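Local coordinates for protein 3-hydroxyisobutyryl-CoA hydrolase (Mycobacterium thermoresistibile, PDB 4HDT) that probably hydrolyses 3-hydroxy-2-methylpropanoyl-CoA to 3-hydroxy-2-methylpropanoate and free coenzyme A, and binds zinc ions, at residues P266-R278 / A325-F339. Sequence-based numbering, arbitrary orientation.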
loop_
_atom_site.group_PDB
_atom_site.type_symbol
_atom_site.label_atom_id
_atom_site.label_comp_id
_atom_site.label_asym_id
_atom_site.label_seq_id
_atom_site.Cartn_x
_atom_site.Cartn_y
_atom_site.Cartn_z
ATOM N N PRO A 266 -17.639 -7.477 4.870
ATOM C CA PRO A 266 -17.862 -8.614 3.937
ATOM C C PRO A 266 -17.707 -8.289 2.454
ATOM O O PRO A 266 -17.002 -8.997 1.745
ATOM C CB PRO A 266 -19.277 -9.083 4.281
ATOM C CG PRO A 266 -19.361 -8.806 5.762
ATOM C CD PRO A 266 -18.663 -7.464 5.933
ATOM N N ILE A 267 -18.281 -7.170 1.997
ATOM C CA ILE A 267 -18.165 -6.829 0.586
ATOM C C ILE A 267 -16.716 -6.461 0.246
ATOM O O ILE A 267 -16.186 -6.934 -0.754
ATOM C CB ILE A 267 -19.169 -5.745 0.137
ATOM C CG1 ILE A 267 -19.163 -5.583 -1.387
ATOM C CG2 ILE A 267 -18.875 -4.415 0.822
ATOM C CD1 ILE A 267 -19.522 -6.829 -2.162
ATOM N N ALA A 268 -16.045 -5.723 1.116
ATOM C CA ALA A 268 -14.640 -5.356 0.840
ATOM C C ALA A 268 -13.718 -6.603 0.783
ATOM O O ALA A 268 -12.867 -6.697 -0.080
ATOM C CB ALA A 268 -14.131 -4.348 1.842
ATOM N N LEU A 269 -13.928 -7.530 1.699
ATOM C CA LEU A 269 -13.186 -8.798 1.722
ATOM C C LEU A 269 -13.377 -9.519 0.401
ATOM O O LEU A 269 -12.401 -9.982 -0.188
ATOM C CB LEU A 269 -13.664 -9.735 2.843
ATOM C CG LEU A 269 -13.181 -9.348 4.238
ATOM C CD1 LEU A 269 -14.054 -10.052 5.293
ATOM C CD2 LEU A 269 -11.677 -9.568 4.428
ATOM N N SER A 270 -14.627 -9.591 -0.044
ATOM C CA SER A 270 -14.989 -10.345 -1.254
ATOM C C SER A 270 -14.374 -9.702 -2.489
ATOM O O SER A 270 -13.881 -10.382 -3.386
ATOM C CB SER A 270 -16.502 -10.446 -1.384
ATOM O OG SER A 270 -17.086 -11.022 -0.217
ATOM N N VAL A 271 -14.420 -8.388 -2.535
ATOM C CA VAL A 271 -13.872 -7.678 -3.686
ATOM C C VAL A 271 -12.340 -7.772 -3.660
ATOM O O VAL A 271 -11.689 -7.875 -4.710
ATOM C CB VAL A 271 -14.375 -6.239 -3.750
ATOM C CG1 VAL A 271 -13.712 -5.487 -4.888
ATOM C CG2 VAL A 271 -15.900 -6.178 -3.899
ATOM N N THR A 272 -11.752 -7.733 -2.464
ATOM C CA THR A 272 -10.317 -7.881 -2.292
ATOM C C THR A 272 -9.812 -9.238 -2.796
ATOM O O THR A 272 -8.825 -9.311 -3.534
ATOM C CB THR A 272 -9.897 -7.602 -0.845
ATOM O OG1 THR A 272 -10.169 -6.223 -0.566
ATOM C CG2 THR A 272 -8.405 -7.843 -0.656
ATOM N N LEU A 273 -10.503 -10.304 -2.410
ATOM C CA LEU A 273 -10.141 -11.622 -2.908
ATOM C C LEU A 273 -10.186 -11.670 -4.439
ATOM O O LEU A 273 -9.235 -12.141 -5.090
ATOM C CB LEU A 273 -11.029 -12.702 -2.294
ATOM C CG LEU A 273 -10.764 -14.157 -2.728
ATOM C CD1 LEU A 273 -9.314 -14.518 -2.428
ATOM C CD2 LEU A 273 -11.731 -15.091 -2.001
ATOM N N GLU A 274 -11.243 -11.132 -5.011
ATOM C CA GLU A 274 -11.386 -11.136 -6.474
ATOM C C GLU A 274 -10.331 -10.239 -7.133
ATOM O O GLU A 274 -9.792 -10.597 -8.192
ATOM C CB GLU A 274 -12.786 -10.714 -6.879
ATOM C CG GLU A 274 -13.068 -10.777 -8.362
ATOM C CD GLU A 274 -13.178 -12.182 -8.928
ATOM O OE1 GLU A 274 -13.374 -13.188 -8.186
ATOM O OE2 GLU A 274 -13.036 -12.279 -10.163
ATOM N N SER A 275 -10.023 -9.103 -6.501
ATOM C CA SER A 275 -9.040 -8.174 -7.065
ATOM C C SER A 275 -7.662 -8.808 -7.144
ATOM O O SER A 275 -6.952 -8.690 -8.140
ATOM C CB SER A 275 -8.977 -6.894 -6.229
ATOM O OG SER A 275 -10.186 -6.178 -6.377
ATOM N N VAL A 276 -7.251 -9.493 -6.067
ATOM C CA VAL A 276 -5.917 -10.063 -6.042
ATOM C C VAL A 276 -5.841 -11.195 -7.067
ATOM O O VAL A 276 -4.855 -11.330 -7.795
ATOM C CB VAL A 276 -5.529 -10.509 -4.609
ATOM C CG1 VAL A 276 -4.213 -11.271 -4.631
ATOM C CG2 VAL A 276 -5.421 -9.329 -3.686
ATOM N N ARG A 277 -6.884 -11.996 -7.144
ATOM C CA ARG A 277 -6.909 -13.070 -8.136
ATOM C C ARG A 277 -6.872 -12.560 -9.569
ATOM O O ARG A 277 -6.144 -13.109 -10.400
ATOM C CB ARG A 277 -8.110 -13.927 -7.900
ATOM C CG ARG A 277 -7.919 -14.776 -6.690
ATOM C CD ARG A 277 -9.134 -15.633 -6.606
ATOM N NE ARG A 277 -9.046 -16.452 -5.442
ATOM C CZ ARG A 277 -10.087 -17.105 -4.934
ATOM N NH1 ARG A 277 -11.305 -17.011 -5.479
ATOM N NH2 ARG A 277 -9.896 -17.810 -3.864
ATOM N N ARG A 278 -7.616 -11.496 -9.867
ATOM C CA ARG A 278 -7.572 -10.891 -11.212
ATOM C C ARG A 278 -6.219 -10.227 -11.494
ATOM O O ARG A 278 -5.673 -10.388 -12.564
ATOM C CB ARG A 278 -8.707 -9.875 -11.393
ATOM C CG ARG A 278 -10.092 -10.498 -11.497
ATOM C CD ARG A 278 -11.135 -9.474 -11.832
ATOM N NE ARG A 278 -12.473 -10.031 -11.730
ATOM C CZ ARG A 278 -13.554 -9.520 -12.321
ATOM N NH1 ARG A 278 -13.478 -8.469 -13.136
ATOM N NH2 ARG A 278 -14.720 -10.111 -12.137
ATOM N N ALA A 325 -24.150 -7.526 6.141
ATOM C CA ALA A 325 -23.542 -7.810 7.432
ATOM C C ALA A 325 -22.798 -9.143 7.433
ATOM O O ALA A 325 -21.977 -9.378 8.297
ATOM C CB ALA A 325 -24.597 -7.812 8.526
ATOM N N THR A 326 -23.105 -10.012 6.481
ATOM C CA THR A 326 -22.484 -11.339 6.441
ATOM C C THR A 326 -22.018 -11.651 5.034
ATOM O O THR A 326 -22.596 -11.168 4.064
ATOM C CB THR A 326 -23.479 -12.443 6.886
ATOM O OG1 THR A 326 -24.546 -12.581 5.925
ATOM C CG2 THR A 326 -24.072 -12.109 8.220
ATOM N N LEU A 327 -20.982 -12.486 4.927
ATOM C CA LEU A 327 -20.511 -12.962 3.630
ATOM C C LEU A 327 -21.576 -13.714 2.837
ATOM O O LEU A 327 -21.607 -13.648 1.629
ATOM C CB LEU A 327 -19.296 -13.861 3.812
ATOM C CG LEU A 327 -18.046 -13.118 4.264
ATOM C CD1 LEU A 327 -17.037 -14.078 4.858
ATOM C CD2 LEU A 327 -17.394 -12.400 3.090
ATOM N N ALA A 328 -22.452 -14.432 3.531
ATOM C CA ALA A 328 -23.492 -15.191 2.865
ATOM C C ALA A 328 -24.453 -14.312 2.059
ATOM O O ALA A 328 -25.053 -14.781 1.097
ATOM C CB ALA A 328 -24.266 -16.018 3.893
ATOM N N GLU A 329 -24.573 -13.038 2.448
ATOM C CA GLU A 329 -25.418 -12.050 1.746
ATOM C C GLU A 329 -24.714 -11.353 0.558
ATOM O O GLU A 329 -25.318 -10.547 -0.132
ATOM C CB GLU A 329 -25.924 -10.989 2.732
ATOM C CG GLU A 329 -26.722 -11.525 3.917
ATOM C CD GLU A 329 -26.915 -10.471 4.988
ATOM O OE1 GLU A 329 -26.229 -10.495 6.030
ATOM O OE2 GLU A 329 -27.736 -9.567 4.768
ATOM N N VAL A 330 -23.435 -11.615 0.349
ATOM C CA VAL A 330 -22.707 -11.061 -0.790
ATOM C C VAL A 330 -22.940 -11.948 -2.013
ATOM O O VAL A 330 -22.596 -13.134 -1.986
ATOM C CB VAL A 330 -21.200 -10.965 -0.470
ATOM C CG1 VAL A 330 -20.398 -10.487 -1.675
ATOM C CG2 VAL A 330 -20.962 -10.057 0.722
ATOM N N THR A 331 -23.514 -11.384 -3.076
ATOM C CA THR A 331 -23.761 -12.137 -4.316
ATOM C C THR A 331 -22.603 -11.934 -5.274
ATOM O O THR A 331 -21.764 -11.033 -5.092
ATOM C CB THR A 331 -25.024 -11.674 -5.053
ATOM O OG1 THR A 331 -24.838 -10.314 -5.482
ATOM C CG2 THR A 331 -26.261 -11.753 -4.162
ATOM N N GLU A 332 -22.576 -12.744 -6.322
ATOM C CA GLU A 332 -21.540 -12.602 -7.319
ATOM C C GLU A 332 -21.698 -11.285 -8.052
ATOM O O GLU A 332 -20.689 -10.670 -8.393
ATOM C CB GLU A 332 -21.547 -13.758 -8.309
ATOM C CG GLU A 332 -21.204 -15.085 -7.655
ATOM C CD GLU A 332 -21.218 -16.246 -8.623
ATOM O OE1 GLU A 332 -21.742 -16.103 -9.751
ATOM O OE2 GLU A 332 -20.686 -17.316 -8.257
ATOM N N ALA A 333 -22.944 -10.845 -8.268
ATOM C CA ALA A 333 -23.204 -9.556 -8.926
ATOM C C ALA A 333 -22.742 -8.394 -8.069
ATOM O O ALA A 333 -22.275 -7.399 -8.599
ATOM C CB ALA A 333 -24.681 -9.385 -9.266
ATOM N N ASP A 334 -22.914 -8.504 -6.749
ATOM C CA ASP A 334 -22.434 -7.464 -5.834
ATOM C C ASP A 334 -20.922 -7.230 -6.029
ATOM O O ASP A 334 -20.461 -6.084 -6.081
ATOM C CB ASP A 334 -22.657 -7.833 -4.364
ATOM C CG ASP A 334 -24.123 -7.803 -3.935
ATOM O OD1 ASP A 334 -24.963 -7.109 -4.556
ATOM O OD2 ASP A 334 -24.425 -8.499 -2.944
ATOM N N VAL A 335 -20.161 -8.322 -6.102
ATOM C CA VAL A 335 -18.702 -8.244 -6.330
ATOM C C VAL A 335 -18.406 -7.714 -7.722
ATOM O O VAL A 335 -17.604 -6.776 -7.899
ATOM C CB VAL A 335 -18.024 -9.633 -6.146
ATOM C CG1 VAL A 335 -16.560 -9.608 -6.586
ATOM C CG2 VAL A 335 -18.168 -10.098 -4.713
ATOM N N GLU A 336 -19.094 -8.272 -8.719
ATOM C CA GLU A 336 -18.863 -7.858 -10.100
ATOM C C GLU A 336 -19.101 -6.376 -10.315
ATOM O O GLU A 336 -18.422 -5.753 -11.143
ATOM C CB GLU A 336 -19.710 -8.719 -11.064
ATOM C CG GLU A 336 -19.676 -8.315 -12.519
ATOM C CD GLU A 336 -18.303 -8.413 -13.179
ATOM O OE1 GLU A 336 -17.422 -9.154 -12.700
ATOM O OE2 GLU A 336 -18.118 -7.728 -14.207
ATOM N N ALA A 337 -20.029 -5.799 -9.566
ATOM C CA ALA A 337 -20.331 -4.348 -9.686
ATOM C C ALA A 337 -19.111 -3.453 -9.436
ATOM O O ALA A 337 -19.028 -2.365 -9.980
ATOM C CB ALA A 337 -21.447 -3.973 -8.733
ATOM N N TYR A 338 -18.152 -3.906 -8.637
ATOM C CA TYR A 338 -16.974 -3.095 -8.345
ATOM C C TYR A 338 -15.995 -3.012 -9.502
ATOM O O TYR A 338 -15.131 -2.148 -9.521
ATOM C CB TYR A 338 -16.255 -3.593 -7.107
ATOM C CG TYR A 338 -16.893 -3.194 -5.795
ATOM C CD1 TYR A 338 -18.065 -3.796 -5.352
ATOM C CD2 TYR A 338 -16.261 -2.291 -4.966
ATOM C CE1 TYR A 338 -18.634 -3.448 -4.124
ATOM C CE2 TYR A 338 -16.788 -1.956 -3.724
ATOM C CZ TYR A 338 -17.971 -2.531 -3.307
ATOM O OH TYR A 338 -18.464 -2.202 -2.069
ATOM N N PHE A 339 -16.155 -3.883 -10.501
ATOM C CA PHE A 339 -15.242 -3.971 -11.626
ATOM C C PHE A 339 -15.835 -3.359 -12.882
ATOM O O PHE A 339 -15.234 -3.462 -13.940
ATOM C CB PHE A 339 -14.843 -5.442 -11.847
ATOM C CG PHE A 339 -14.089 -6.016 -10.696
ATOM C CD1 PHE A 339 -12.725 -5.852 -10.613
ATOM C CD2 PHE A 339 -14.738 -6.700 -9.666
ATOM C CE1 PHE A 339 -12.016 -6.331 -9.519
ATOM C CE2 PHE A 339 -14.036 -7.198 -8.588
ATOM C CZ PHE A 339 -12.684 -7.012 -8.504
HETATM O O HOH W 1 -15.709 -7.650 -15.118
#
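In this crotonase-family protein, helical segment 266-278 is crossed at -69° by the short helix 332-336, with Val-335 as a knob in the hole formed by Ile-267, Ser-270, Val-271 and Glu-274. Val-335 CG2 lies 3.7 Å from Ser-270 CB, while CG1 faces the base of Glu-274. Val-271 puts CG2 over a face of the Tyr-338 ring, a CH-pi contact 3.7 Å from the centroid. Ile-267 turns CG1 anti to its own N (chi1 -171°), which carries CG1 to within 3.5 Å of Tyr-338 CE1 and lets CD1 reach on to Val-330 CG1. Pro-266 packs against the 325-327 backbone and Leu-327 CD2.

The polar end, built round Arg-278, illustrates how an apolar knob-into-hole core can be finished at one end by a charged network. Its chain, extended from CG to NE, lays the guanidinium flat on Phe-339, planes 23° apart and Arg-278 CZ 4.1 Å from the ring centroid, a cation-pi stack. Two carboxylates meet its edge: Glu-274 OE2 takes a straight bond from Arg-278 NE (2.8 Å), and Glu-336 OE1 accepts from Arg-278 NH2 at 2.9 Å, nearly along its C-O axis. A water bridges Arg-278 NH1 to Glu-336 OE2. Stack and salt bridges restrict guanidinium rotation, and its charge probably offsets those of the two glutamates. Thr-331 and Asp-334 close a capping box at the start of the short helix: Thr-331 OG1 accepts from Asp-334 N at 2.9 Å, and Asp-334 OD2 in return accepts from Thr-331 N, which meets it from above the carboxylate plane.

Away from the zinc sites, helix 285-299 backs Val-271, Tyr-338 and Phe-339, helix 239-249 receives Leu-327, and helix 164-171 packs against Leu-269, Thr-272, Leu-273 and Val-276 of helix 266-279.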